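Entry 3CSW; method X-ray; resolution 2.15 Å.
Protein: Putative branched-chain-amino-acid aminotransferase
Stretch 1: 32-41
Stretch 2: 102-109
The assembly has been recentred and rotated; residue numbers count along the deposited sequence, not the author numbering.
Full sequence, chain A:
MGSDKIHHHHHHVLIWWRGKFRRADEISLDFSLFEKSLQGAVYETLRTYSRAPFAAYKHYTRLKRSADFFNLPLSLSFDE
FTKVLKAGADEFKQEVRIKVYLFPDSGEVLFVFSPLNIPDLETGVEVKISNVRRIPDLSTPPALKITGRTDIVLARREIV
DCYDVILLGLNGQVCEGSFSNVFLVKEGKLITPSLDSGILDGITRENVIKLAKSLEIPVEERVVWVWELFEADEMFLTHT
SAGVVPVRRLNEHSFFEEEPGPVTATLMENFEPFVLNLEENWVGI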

ATOM      1  N   SER A  32     -10.431   6.310  37.443  1.00 48.49           N
ATOM      2  CA  SER A  32     -10.977   6.548  36.111  1.00 50.05           C
ATOM      3  C   SER A  32      -9.939   7.200  35.192  1.00 48.05           C
ATOM      4  O   SER A  32      -9.913   6.903  34.008  1.00 48.33           O
ATOM      5  N   LEU A  33      -9.098   8.077  35.744  1.00 46.07           N
ATOM      6  CA  LEU A  33      -8.003   8.671  34.986  1.00 45.39           C
ATOM      7  C   LEU A  33      -6.963   7.605  34.599  1.00 42.85           C
ATOM      8  O   LEU A  33      -6.466   7.596  33.475  1.00 40.91           O
ATOM      9  N   PHE A  34      -6.645   6.710  35.521  1.00 41.07           N
ATOM     10  CA  PHE A  34      -5.714   5.629  35.234  1.00 40.10           C
ATOM     11  C   PHE A  34      -6.247   4.700  34.139  1.00 39.09           C
ATOM     12  O   PHE A  34      -5.505   4.335  33.224  1.00 35.49           O
ATOM     13  N   GLU A  35      -7.512   4.296  34.237  1.00 39.42           N
ATOM     14  CA  GLU A  35      -8.076   3.386  33.242  1.00 40.66           C
ATOM     15  C   GLU A  35      -8.049   4.054  31.859  1.00 40.63           C
ATOM     16  O   GLU A  35      -7.658   3.443  30.875  1.00 41.05           O
ATOM     17  N   LYS A  36      -8.426   5.323  31.813  1.00 40.79           N
ATOM     18  CA  LYS A  36      -8.445   6.096  30.583  1.00 40.82           C
ATOM     19  C   LYS A  36      -7.053   6.356  29.987  1.00 38.50           C
ATOM     20  O   LYS A  36      -6.895   6.412  28.768  1.00 37.92           O
ATOM     21  N   SER A  37      -6.055   6.508  30.851  1.00 35.67           N
ATOM     22  CA  SER A  37      -4.678   6.750  30.440  1.00 35.09           C
ATOM     23  C   SER A  37      -4.045   5.544  29.740  1.00 32.12           C
ATOM     24  O   SER A  37      -2.999   5.675  29.126  1.00 30.74           O
ATOM     25  N   LEU A  38      -4.668   4.376  29.859  1.00 32.81           N
ATOM     26  CA  LEU A  38      -4.232   3.158  29.171  1.00 33.24           C
ATOM     27  C   LEU A  38      -4.411   3.295  27.664  1.00 32.95           C
ATOM     28  O   LEU A  38      -3.772   2.591  26.904  1.00 32.40           O
ATOM     29  N   GLN A  39      -5.272   4.223  27.246  1.00 34.58           N
ATOM     30  CA  GLN A  39      -5.429   4.586  25.837  1.00 36.71           C
ATOM     31  C   GLN A  39      -4.304   5.484  25.310  1.00 34.79           C
ATOM     32  O   GLN A  39      -4.241   5.742  24.104  1.00 33.43           O
ATOM     33  N   GLY A  40      -3.457   5.987  26.218  1.00 33.38           N
ATOM     34  CA  GLY A  40      -2.313   6.802  25.869  1.00 32.85           C
ATOM     35  C   GLY A  40      -2.384   8.242  26.373  1.00 32.57           C
ATOM     36  O   GLY A  40      -3.454   8.805  26.521  1.00 31.82           O
ATOM     37  N   ALA A  41      -1.218   8.817  26.656  1.00 32.11           N
ATOM     38  CA  ALA A  41      -1.088  10.237  26.952  1.00 32.29           C
ATOM     39  C   ALA A  41      -0.269  10.893  25.848  1.00 32.46           C
ATOM     40  O   ALA A  41       0.679  10.291  25.342  1.00 33.73           O
ATOM     41  N   LEU A 102       0.335  14.813  28.817  1.00 36.65           N
ATOM     42  CA  LEU A 102      -0.966  15.449  28.856  1.00 40.96           C
ATOM     43  C   LEU A 102      -2.016  14.339  28.789  1.00 42.33           C
ATOM     44  O   LEU A 102      -1.983  13.492  27.893  1.00 41.02           O
ATOM     45  N   PHE A 103      -2.928  14.332  29.755  1.00 45.31           N
ATOM     46  CA  PHE A 103      -3.876  13.231  29.911  1.00 49.50           C
ATOM     47  C   PHE A 103      -5.241  13.475  29.299  1.00 55.75           C
ATOM     48  O   PHE A 103      -5.757  14.598  29.339  1.00 52.64           O
ATOM     49  N   PRO A 104      -5.835  12.376  28.764  1.00 64.75           N
ATOM     50  CA  PRO A 104      -7.056  12.371  27.955  1.00 67.38           C
ATOM     51  C   PRO A 104      -8.273  12.832  28.720  1.00 69.45           C
ATOM     52  O   PRO A 104      -8.507  12.378  29.853  1.00 69.09           O
ATOM     53  N   ASP A 105      -9.018  13.742  28.086  1.00 70.01           N
ATOM     54  CA  ASP A 105     -10.270  14.276  28.606  1.00 69.53           C
ATOM     55  C   ASP A 105     -10.017  15.238  29.775  1.00 67.17           C
ATOM     56  O   ASP A 105     -10.395  16.408  29.702  1.00 67.85           O
ATOM     57  N   SER A 106      -9.349  14.763  30.825  1.00 64.34           N
ATOM     58  CA  SER A 106      -9.055  15.605  31.986  1.00 62.92           C
ATOM     59  C   SER A 106      -8.201  16.843  31.671  1.00 61.59           C
ATOM     60  O   SER A 106      -8.424  17.893  32.261  1.00 61.43           O
ATOM     61  N   GLY A 107      -7.233  16.725  30.761  1.00 59.84           N
ATOM     62  CA  GLY A 107      -6.301  17.827  30.483  1.00 59.30           C
ATOM     63  C   GLY A 107      -5.192  17.999  31.529  1.00 58.01           C
ATOM     64  O   GLY A 107      -4.379  18.923  31.428  1.00 58.15           O
ATOM     65  N   GLU A 108      -5.171  17.107  32.528  1.00 55.22           N
ATOM     66  CA  GLU A 108      -4.141  17.042  33.576  1.00 52.63           C
ATOM     67  C   GLU A 108      -2.753  16.930  32.974  1.00 48.66           C
ATOM     68  O   GLU A 108      -2.565  16.171  32.029  1.00 46.20           O
ATOM     69  N   VAL A 109      -1.779  17.643  33.537  1.00 46.64           N
ATOM     70  CA  VAL A 109      -0.383  17.592  33.056  1.00 44.03           C
ATOM     71  C   VAL A 109       0.541  16.994  34.132  1.00 42.83           C
ATOM     72  O   VAL A 109       0.392  17.284  35.323  1.00 43.73           O
TER

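The two stretches meet along a helix that begins before stretch 1 and the turn that leads from it to Ala41, against a largely irregular segment in stretch 2. Together they bury 437 Å² of surface. No hydrogen bond crosses between them, so the contact rests on van der Waals packing and one long salt bridge.

Leu102 enters the contact through its backbone. Its side chain, with chi1 t and chi2 p, points away from stretch 1, and its closest approach to stretch 1 is through the carbonyl oxygen: Ala41 CB lies 3.5 Å from Leu102 O. Here the chains run close together, with the CA atoms of Ala41 and Phe103 5.0 Å apart; Ala41 points sideways, and its methyl touches both Leu102 O and the Phe103 ring.

Phe103 leaves its backbone sideways to stretch 1, and its m rotamer places the ring among three residues of that stretch. Leu33 CD2 sits over one face, 4.5 Å from Phe103 CG. Ser37 CB approaches Phe103 CD1 at 3.9 Å and Ala41 CB approaches Phe103 CE1 at 3.8 Å, both obliquely. Ser37 has its CB against the ring, while in the p rotamer its OG donates to Phe34 O at 2.7 Å. The backbone of Phe103 is held within stretch 2, its N donating to Glu108 O at 2.9 Å and its O accepting from Gly107 N at 3.0 Å.

Pro104 points toward stretch 1 and presents CG, the tip of its C-gamma endo ring, to three residues. Lys36 CG is 3.6 Å from Pro104 CG, Gly40 O is 3.7 Å from the same atom, and Ser37 CA is 4.2 Å from it. Gly40 ends the type I turn that begins at Ser37; its positive phi carries the chain out of the helical conformation, and at its backbone angles a CB would be jammed against the preceding carbonyl oxygen.

Asp105, also directed toward stretch 1 with chi1 m, provides the charged partner. The Lys36 side chain is extended except for a p chi2, and after its CG packs on the proline it runs on past the aspartate. Lys36 CE comes within 3.6 Å of Asp105 OD2, whereas the salt bridge from Lys36 NZ to Asp105 OD2 is long, at 4.0 Å. The ammonium is more closely engaged within stretch 1, where Lys36 NZ donates to Gln39 OE1 at 3.1 Å. Asp105 OD1 is hydrogen-bonded elsewhere in the structure.

Ser106 and Glu108, both pointing toward stretch 1, complete the contact around Leu33, which points toward stretch 2 with chi1 t and chi2 between wells at 146°. Leu33 CD1 lies 3.6 Å from Ser106 OG, the serine being in the p rotamer, and 3.7 Å from Glu108 CG, so the aliphatic part of the glutamate, with chi1 m and chi2 between wells at -102°, contributes apolar packing. Between these two residues, Gly107 adopts a positive phi and makes no contact with stretch 1. Val109 also lies beyond its reach.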

ATOM      1  CB  SER A  32     -12.240   7.404  36.181  1.00 49.68           C
ATOM      2  OG  SER A  32     -11.958   8.638  36.807  1.00 56.38           O
ATOM      3  CB  LEU A  33      -7.347   9.831  35.754  1.00 46.48           C
ATOM      4  CG  LEU A  33      -6.239  10.601  35.007  1.00 47.13           C
ATOM      5  CD1 LEU A  33      -6.235  12.066  35.377  1.00 51.18           C
ATOM      6  CD2 LEU A  33      -4.859  10.012  35.261  1.00 51.07           C
ATOM      7  CB  PHE A  34      -5.397   4.823  36.500  1.00 40.37           C
ATOM      8  CG  PHE A  34      -4.541   3.598  36.257  1.00 39.21           C
ATOM      9  CD1 PHE A  34      -3.241   3.720  35.808  1.00 42.79           C
ATOM     10  CD2 PHE A  34      -5.033   2.329  36.498  1.00 43.19           C
ATOM     11  CE1 PHE A  34      -2.459   2.598  35.592  1.00 41.94           C
ATOM     12  CE2 PHE A  34      -4.258   1.213  36.283  1.00 48.23           C
ATOM     13  CZ  PHE A  34      -2.966   1.346  35.831  1.00 45.02           C
ATOM     14  CB  GLU A  35      -9.485   2.929  33.627  1.00 39.15           C
ATOM     15  CG  GLU A  35     -10.014   1.802  32.742  1.00 42.27           C
ATOM     16  CD  GLU A  35     -11.436   1.370  33.063  1.00 42.32           C
ATOM     17  OE1 GLU A  35     -12.130   2.075  33.831  1.00 43.55           O
ATOM     18  OE2 GLU A  35     -11.856   0.308  32.535  1.00 42.41           O
ATOM     19  CB  LYS A  36      -9.157   7.430  30.849  1.00 43.36           C
ATOM     20  CG  LYS A  36      -9.338   8.329  29.628  1.00 49.05           C
ATOM     21  CD  LYS A  36     -10.273   7.711  28.604  1.00 59.70           C
ATOM     22  CE  LYS A  36     -10.368   8.550  27.331  1.00 62.40           C
ATOM     23  NZ  LYS A  36     -11.287   7.906  26.334  1.00 61.00           N
ATOM     24  CB  SER A  37      -3.817   7.182  31.651  1.00 36.10           C
ATOM     25  OG  SER A  37      -3.558   6.093  32.548  1.00 42.19           O
ATOM     26  CB  LEU A  38      -4.977   1.922  29.699  1.00 33.28           C
ATOM     27  CG  LEU A  38      -4.808   1.575  31.188  1.00 32.44           C
ATOM     28  CD1 LEU A  38      -5.556   0.274  31.534  1.00 23.36           C
ATOM     29  CD2 LEU A  38      -3.346   1.467  31.584  1.00 27.60           C
ATOM     30  CB  GLN A  39      -6.783   5.277  25.607  1.00 35.56           C
ATOM     31  CG  GLN A  39      -7.956   4.377  25.994  1.00 46.12           C
ATOM     32  CD  GLN A  39      -9.331   4.947  25.651  1.00 45.69           C
ATOM     33  OE1 GLN A  39     -10.184   5.045  26.517  1.00 63.67           O
ATOM     34  NE2 GLN A  39      -9.553   5.294  24.381  1.00 61.13           N
ATOM     35  CB  ALA A  41      -0.394  10.442  28.295  1.00 28.76           C
ATOM     36  CB  LEU A 102      -1.082  16.442  27.706  1.00 40.78           C
ATOM     37  CG  LEU A 102      -2.400  17.193  27.528  1.00 46.50           C
ATOM     38  CD1 LEU A 102      -2.685  18.116  28.717  1.00 49.26           C
ATOM     39  CD2 LEU A 102      -2.352  17.963  26.207  1.00 43.75           C
ATOM     40  CB  PHE A 103      -4.002  12.796  31.381  1.00 48.50           C
ATOM     41  CG  PHE A 103      -2.771  12.125  31.893  1.00 47.04           C
ATOM     42  CD1 PHE A 103      -2.471  10.830  31.510  1.00 46.36           C
ATOM     43  CD2 PHE A 103      -1.877  12.805  32.698  1.00 42.30           C
ATOM     44  CE1 PHE A 103      -1.314  10.222  31.946  1.00 45.82           C
ATOM     45  CE2 PHE A 103      -0.726  12.199  33.137  1.00 47.32           C
ATOM     46  CZ  PHE A 103      -0.440  10.907  32.758  1.00 47.28           C
ATOM     47  CB  PRO A 104      -7.227  10.898  27.542  1.00 68.44           C
ATOM     48  CG  PRO A 104      -6.370  10.097  28.474  1.00 68.20           C
ATOM     49  CD  PRO A 104      -5.306  11.004  28.979  1.00 65.82           C
ATOM     50  CB  ASP A 105     -11.255  13.140  28.968  1.00 70.43           C
ATOM     51  CG  ASP A 105     -11.543  12.191  27.780  1.00 74.63           C
ATOM     52  OD1 ASP A 105     -10.824  12.238  26.755  1.00 72.27           O
ATOM     53  OD2 ASP A 105     -12.496  11.381  27.881  1.00 80.83           O
ATOM     54  CB  SER A 106      -8.395  14.785  33.109  1.00 62.80           C
ATOM     55  OG  SER A 106      -7.171  14.199  32.695  1.00 61.68           O
ATOM     56  CB  GLU A 108      -4.356  15.771  34.413  1.00 53.97           C
ATOM     57  CG  GLU A 108      -5.629  15.729  35.272  1.00 62.20           C
ATOM     58  CD  GLU A 108      -5.367  16.010  36.742  1.00 70.23           C
ATOM     59  OE1 GLU A 108      -4.485  16.844  37.047  1.00 73.64           O
ATOM     60  OE2 GLU A 108      -6.040  15.389  37.596  1.00 77.92           O
ATOM     61  CB  VAL A 109       0.124  18.996  32.626  1.00 44.44           C
ATOM     62  CG1 VAL A 109       1.566  18.938  32.112  1.00 38.49           C
ATOM     63  CG2 VAL A 109      -0.784  19.579  31.543  1.00 47.10           C
TER